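Local atomic coordinates of WAP, Kazal, immunoglobulin, Kunitz and NTR domain-containing protein 2 (Mus musculus, PDB entry 6MAA), a protein that binds myostatin and inhibits its mature form, though probably not activin, and probably also inhibits serine proteases and metalloproteases through its several inhibitor domains. Residues M21-G33 / C36-K48. Sequence-based numbering, arbitrary orientation.
Sequences MATCDHFMCLQQG and CDIWDGQPVCKCK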
loop_
_atom_site.group_PDB
_atom_site.type_symbol
_atom_site.label_atom_id
_atom_site.label_comp_id
_atom_site.label_asym_id
_atom_site.label_seq_id
_atom_site.Cartn_x
_atom_site.Cartn_y
_atom_site.Cartn_z
ATOM N N MET A 21 9.776 3.368 -21.728
ATOM C CA MET A 21 8.916 2.629 -20.817
ATOM C C MET A 21 8.162 3.591 -19.905
ATOM O O MET A 21 8.615 4.706 -19.622
ATOM C CB MET A 21 9.743 1.683 -19.956
ATOM C CG MET A 21 10.384 0.559 -20.769
ATOM S SD MET A 21 11.225 -0.676 -19.770
ATOM C CE MET A 21 12.455 0.341 -18.968
ATOM N N ALA A 22 6.995 3.147 -19.445
ATOM C CA ALA A 22 6.217 3.927 -18.493
ATOM C C ALA A 22 6.765 3.749 -17.082
ATOM O O ALA A 22 7.342 2.710 -16.750
ATOM C CB ALA A 22 4.752 3.497 -18.538
ATOM N N THR A 23 6.573 4.776 -16.244
ATOM C CA THR A 23 7.070 4.766 -14.872
ATOM C C THR A 23 6.033 5.358 -13.919
ATOM O O THR A 23 5.140 6.107 -14.319
ATOM C CB THR A 23 8.385 5.551 -14.718
ATOM O OG1 THR A 23 8.129 6.949 -14.901
ATOM C CG2 THR A 23 9.444 5.086 -15.720
ATOM N N CYS A 24 6.189 5.035 -12.635
ATOM C CA CYS A 24 5.249 5.417 -11.582
ATOM C C CYS A 24 5.576 6.743 -10.890
ATOM O O CYS A 24 4.798 7.168 -10.030
ATOM C CB CYS A 24 5.176 4.312 -10.519
ATOM S SG CYS A 24 4.055 2.951 -10.929
ATOM N N ASP A 25 6.678 7.411 -11.255
ATOM C CA ASP A 25 7.173 8.562 -10.493
ATOM C C ASP A 25 6.086 9.594 -10.209
ATOM O O ASP A 25 5.962 10.086 -9.083
ATOM C CB ASP A 25 8.326 9.235 -11.242
ATOM C CG ASP A 25 9.498 8.309 -11.468
ATOM O OD1 ASP A 25 9.356 7.374 -12.276
ATOM O OD2 ASP A 25 10.557 8.514 -10.841
ATOM N N HIS A 26 5.317 9.970 -11.231
ATOM C CA HIS A 26 4.341 11.041 -11.102
ATOM C C HIS A 26 2.924 10.539 -10.866
ATOM O O HIS A 26 1.960 11.268 -11.138
ATOM C CB HIS A 26 4.421 11.990 -12.295
ATOM C CG HIS A 26 5.660 12.817 -12.309
ATOM N ND1 HIS A 26 5.938 13.746 -11.328
ATOM C CD2 HIS A 26 6.697 12.866 -13.174
ATOM C CE1 HIS A 26 7.090 14.331 -11.591
ATOM N NE2 HIS A 26 7.572 13.819 -12.710
ATOM N N PHE A 27 2.779 9.337 -10.315
ATOM C CA PHE A 27 1.490 8.795 -9.928
ATOM C C PHE A 27 1.495 8.488 -8.439
ATOM O O PHE A 27 2.546 8.219 -7.851
ATOM C CB PHE A 27 1.168 7.521 -10.718
ATOM C CG PHE A 27 0.963 7.770 -12.180
ATOM C CD1 PHE A 27 -0.285 8.120 -12.668
ATOM C CD2 PHE A 27 2.021 7.680 -13.065
ATOM C CE1 PHE A 27 -0.474 8.367 -14.024
ATOM C CE2 PHE A 27 1.841 7.930 -14.412
ATOM C CZ PHE A 27 0.593 8.266 -14.895
ATOM N N MET A 28 0.309 8.542 -7.839
ATOM C CA MET A 28 0.113 8.130 -6.459
ATOM C C MET A 28 -1.157 7.304 -6.373
ATOM O O MET A 28 -2.106 7.510 -7.130
ATOM C CB MET A 28 -0.002 9.354 -5.534
ATOM C CG MET A 28 0.061 9.035 -4.044
ATOM S SD MET A 28 -0.020 10.530 -3.038
ATOM C CE MET A 28 -1.723 11.009 -3.301
ATOM N N CYS A 29 -1.170 6.366 -5.439
ATOM C CA CYS A 29 -2.330 5.525 -5.187
ATOM C C CYS A 29 -2.938 5.939 -3.855
ATOM O O CYS A 29 -2.277 5.849 -2.815
ATOM C CB CYS A 29 -1.912 4.059 -5.173
ATOM S SG CYS A 29 -1.418 3.464 -6.806
ATOM N N LEU A 30 -4.194 6.393 -3.890
ATOM C CA LEU A 30 -4.821 6.926 -2.682
ATOM C C LEU A 30 -5.102 5.848 -1.644
ATOM O O LEU A 30 -5.148 6.150 -0.446
ATOM C CB LEU A 30 -6.116 7.664 -3.027
ATOM C CG LEU A 30 -6.001 8.969 -3.821
ATOM C CD1 LEU A 30 -7.377 9.554 -4.071
ATOM C CD2 LEU A 30 -5.136 9.963 -3.076
ATOM N N GLN A 31 -5.301 4.602 -2.070
ATOM C CA GLN A 31 -5.674 3.544 -1.141
ATOM C C GLN A 31 -4.557 3.278 -0.144
ATOM O O GLN A 31 -3.409 3.028 -0.518
ATOM C CB GLN A 31 -5.993 2.262 -1.908
ATOM C CG GLN A 31 -6.116 1.023 -1.034
ATOM C CD GLN A 31 -7.290 1.095 -0.072
ATOM O OE1 GLN A 31 -8.424 1.338 -0.482
ATOM N NE2 GLN A 31 -7.022 0.875 1.213
ATOM N N GLN A 32 -4.910 3.330 1.136
ATOM C CA GLN A 32 -3.990 2.965 2.201
ATOM C C GLN A 32 -3.421 1.571 1.956
ATOM O O GLN A 32 -4.161 0.629 1.661
ATOM C CB GLN A 32 -4.779 2.985 3.505
ATOM C CG GLN A 32 -4.023 2.569 4.723
ATOM C CD GLN A 32 -4.880 2.703 5.949
ATOM O OE1 GLN A 32 -6.048 3.079 5.854
ATOM N NE2 GLN A 32 -4.318 2.390 7.108
ATOM N N GLY A 33 -2.094 1.452 2.055
ATOM C CA GLY A 33 -1.405 0.190 1.865
ATOM C C GLY A 33 -1.091 -0.174 0.431
ATOM O O GLY A 33 -0.538 -1.254 0.189
ATOM N N CYS A 36 1.925 2.234 -6.554
ATOM C CA CYS A 36 1.872 2.184 -8.006
ATOM C C CYS A 36 2.828 1.118 -8.528
ATOM O O CYS A 36 3.927 0.929 -7.994
ATOM C CB CYS A 36 2.238 3.556 -8.575
ATOM S SG CYS A 36 2.237 3.695 -10.378
ATOM N N ASP A 37 2.390 0.418 -9.570
ATOM C CA ASP A 37 3.200 -0.527 -10.326
ATOM C C ASP A 37 2.888 -0.297 -11.800
ATOM O O ASP A 37 1.866 0.303 -12.141
ATOM C CB ASP A 37 2.855 -1.977 -9.920
ATOM C CG ASP A 37 3.956 -2.990 -10.259
ATOM O OD1 ASP A 37 4.989 -2.633 -10.865
ATOM O OD2 ASP A 37 3.773 -4.169 -9.906
ATOM N N ILE A 38 3.780 -0.751 -12.676
ATOM C CA ILE A 38 3.579 -0.650 -14.119
ATOM C C ILE A 38 3.245 -2.040 -14.643
ATOM O O ILE A 38 4.074 -2.956 -14.567
ATOM C CB ILE A 38 4.803 -0.055 -14.835
ATOM C CG1 ILE A 38 5.072 1.379 -14.363
ATOM C CG2 ILE A 38 4.618 -0.103 -16.355
ATOM C CD1 ILE A 38 3.974 2.354 -14.703
ATOM N N TRP A 39 2.036 -2.195 -15.182
ATOM C CA TRP A 39 1.602 -3.447 -15.789
ATOM C C TRP A 39 1.135 -3.180 -17.210
ATOM O O TRP A 39 0.297 -2.302 -17.435
ATOM C CB TRP A 39 0.474 -4.082 -14.970
ATOM C CG TRP A 39 0.991 -4.973 -13.893
ATOM C CD1 TRP A 39 1.503 -4.589 -12.687
ATOM C CD2 TRP A 39 1.064 -6.405 -13.925
ATOM N NE1 TRP A 39 1.886 -5.694 -11.965
ATOM C CE2 TRP A 39 1.623 -6.821 -12.701
ATOM C CE3 TRP A 39 0.701 -7.374 -14.864
ATOM C CZ2 TRP A 39 1.837 -8.167 -12.395
ATOM C CZ3 TRP A 39 0.914 -8.710 -14.558
ATOM C CH2 TRP A 39 1.475 -9.091 -13.335
ATOM N N ASP A 40 1.675 -3.944 -18.161
ATOM C CA ASP A 40 1.368 -3.758 -19.580
ATOM C C ASP A 40 1.512 -2.295 -19.995
ATOM O O ASP A 40 0.696 -1.749 -20.738
ATOM C CB ASP A 40 -0.005 -4.323 -19.944
ATOM C CG ASP A 40 -0.081 -5.815 -19.741
ATOM O OD1 ASP A 40 0.983 -6.459 -19.789
ATOM O OD2 ASP A 40 -1.195 -6.343 -19.542
ATOM N N GLY A 41 2.559 -1.649 -19.489
ATOM C CA GLY A 41 2.854 -0.293 -19.883
ATOM C C GLY A 41 1.963 0.777 -19.298
ATOM O O GLY A 41 1.998 1.909 -19.794
ATOM N N GLN A 42 1.172 0.472 -18.271
ATOM C CA GLN A 42 0.296 1.456 -17.652
ATOM C C GLN A 42 0.423 1.410 -16.142
ATOM O O GLN A 42 0.602 0.334 -15.555
ATOM C CB GLN A 42 -1.176 1.205 -18.020
ATOM C CG GLN A 42 -1.451 1.186 -19.517
ATOM C CD GLN A 42 -2.928 1.082 -19.833
ATOM O OE1 GLN A 42 -3.601 2.092 -20.046
ATOM N NE2 GLN A 42 -3.445 -0.140 -19.862
ATOM N N PRO A 43 0.306 2.562 -15.474
ATOM C CA PRO A 43 0.296 2.573 -14.006
ATOM C C PRO A 43 -0.982 1.954 -13.461
ATOM O O PRO A 43 -2.081 2.202 -13.964
ATOM C CB PRO A 43 0.370 4.066 -13.663
ATOM C CG PRO A 43 -0.261 4.738 -14.823
ATOM C CD PRO A 43 0.155 3.919 -16.032
ATOM N N VAL A 44 -0.819 1.135 -12.419
ATOM C CA VAL A 44 -1.919 0.516 -11.692
ATOM C C VAL A 44 -1.574 0.573 -10.208
ATOM O O VAL A 44 -0.425 0.800 -9.827
ATOM C CB VAL A 44 -2.154 -0.952 -12.133
ATOM C CG1 VAL A 44 -2.528 -1.033 -13.616
ATOM C CG2 VAL A 44 -0.922 -1.798 -11.841
ATOM N N CYS A 45 -2.580 0.366 -9.361
ATOM C CA CYS A 45 -2.391 0.342 -7.915
ATOM C C CYS A 45 -2.520 -1.082 -7.393
ATOM O O CYS A 45 -3.467 -1.795 -7.745
ATOM C CB CYS A 45 -3.402 1.252 -7.217
ATOM S SG CYS A 45 -3.191 2.979 -7.653
ATOM N N LYS A 46 -1.559 -1.492 -6.565
ATOM C CA LYS A 46 -1.521 -2.834 -5.997
ATOM C C LYS A 46 -1.152 -2.749 -4.523
ATOM O O LYS A 46 -0.460 -1.827 -4.095
ATOM C CB LYS A 46 -0.483 -3.709 -6.720
ATOM C CG LYS A 46 -0.687 -3.806 -8.216
ATOM C CD LYS A 46 -1.966 -4.556 -8.536
ATOM C CE LYS A 46 -1.992 -5.007 -9.987
ATOM N NZ LYS A 46 -0.839 -5.894 -10.297
ATOM N N CYS A 47 -1.599 -3.738 -3.756
ATOM C CA CYS A 47 -1.276 -3.795 -2.336
ATOM C C CYS A 47 0.156 -4.282 -2.124
ATOM O O CYS A 47 0.595 -5.249 -2.750
ATOM C CB CYS A 47 -2.249 -4.722 -1.607
ATOM S SG CYS A 47 -3.989 -4.192 -1.645
ATOM N N LYS A 48 0.873 -3.621 -1.207
ATOM C CA LYS A 48 2.284 -3.946 -0.977
ATOM C C LYS A 48 2.463 -5.314 -0.314
ATOM O O LYS A 48 3.278 -6.129 -0.763
ATOM C CB LYS A 48 2.947 -2.842 -0.150
ATOM C CG LYS A 48 3.163 -1.559 -0.924
ATOM C CD LYS A 48 3.743 -0.462 -0.048
ATOM C CE LYS A 48 2.682 0.141 0.862
ATOM N NZ LYS A 48 3.178 1.349 1.584
#
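Two disulfides, C29–C45 and C24–C36, pin the irregular 21-33 segment along one side of the hairpin formed by strands 34-39 and 42-47. C29 lies with SG beside its own backbone N (chi1 -69°), which aims the sulfur at the hairpin; besides closing the bridge to C45, C29 SG rests 4.1 Å from C36 CB, so the two cystines sit near each other. C24 SG, 2.0 Å from C36 SG, also lies 3.8 Å from I38 CD1. That methyl also packs against the backbone carbonyl carbon of T23, and I38 CG1 comes within 3.6 Å of A22 O. With an alanine at I38, the C24–C36 bridge would probably lose the apolar methyl beside C24 SG, and a gap would open against the A22 and T23 backbone. This is the N-terminal, EGF-like half of a follistatin domain: a small disulfide-braced hairpin that leads into the Kazal half, to which C47 is tied by its disulfide with C77 of helix 69-79. Further along, F27 closes the type I turn that starts at C24, and P43 CG sits over the centre of its ring, 3.7 Å from the centroid and 13° off the normal, a CH-pi contact laid over the face. At the other end the G33 carbonyl faces the end of strand 42-47, where K48 N donates a nearly straight 3.1 Å hydrogen bond to G33 O. The K48 chain, bent at chi3, folds back along G33, bringing CE to 3.6 Å from the same oxygen.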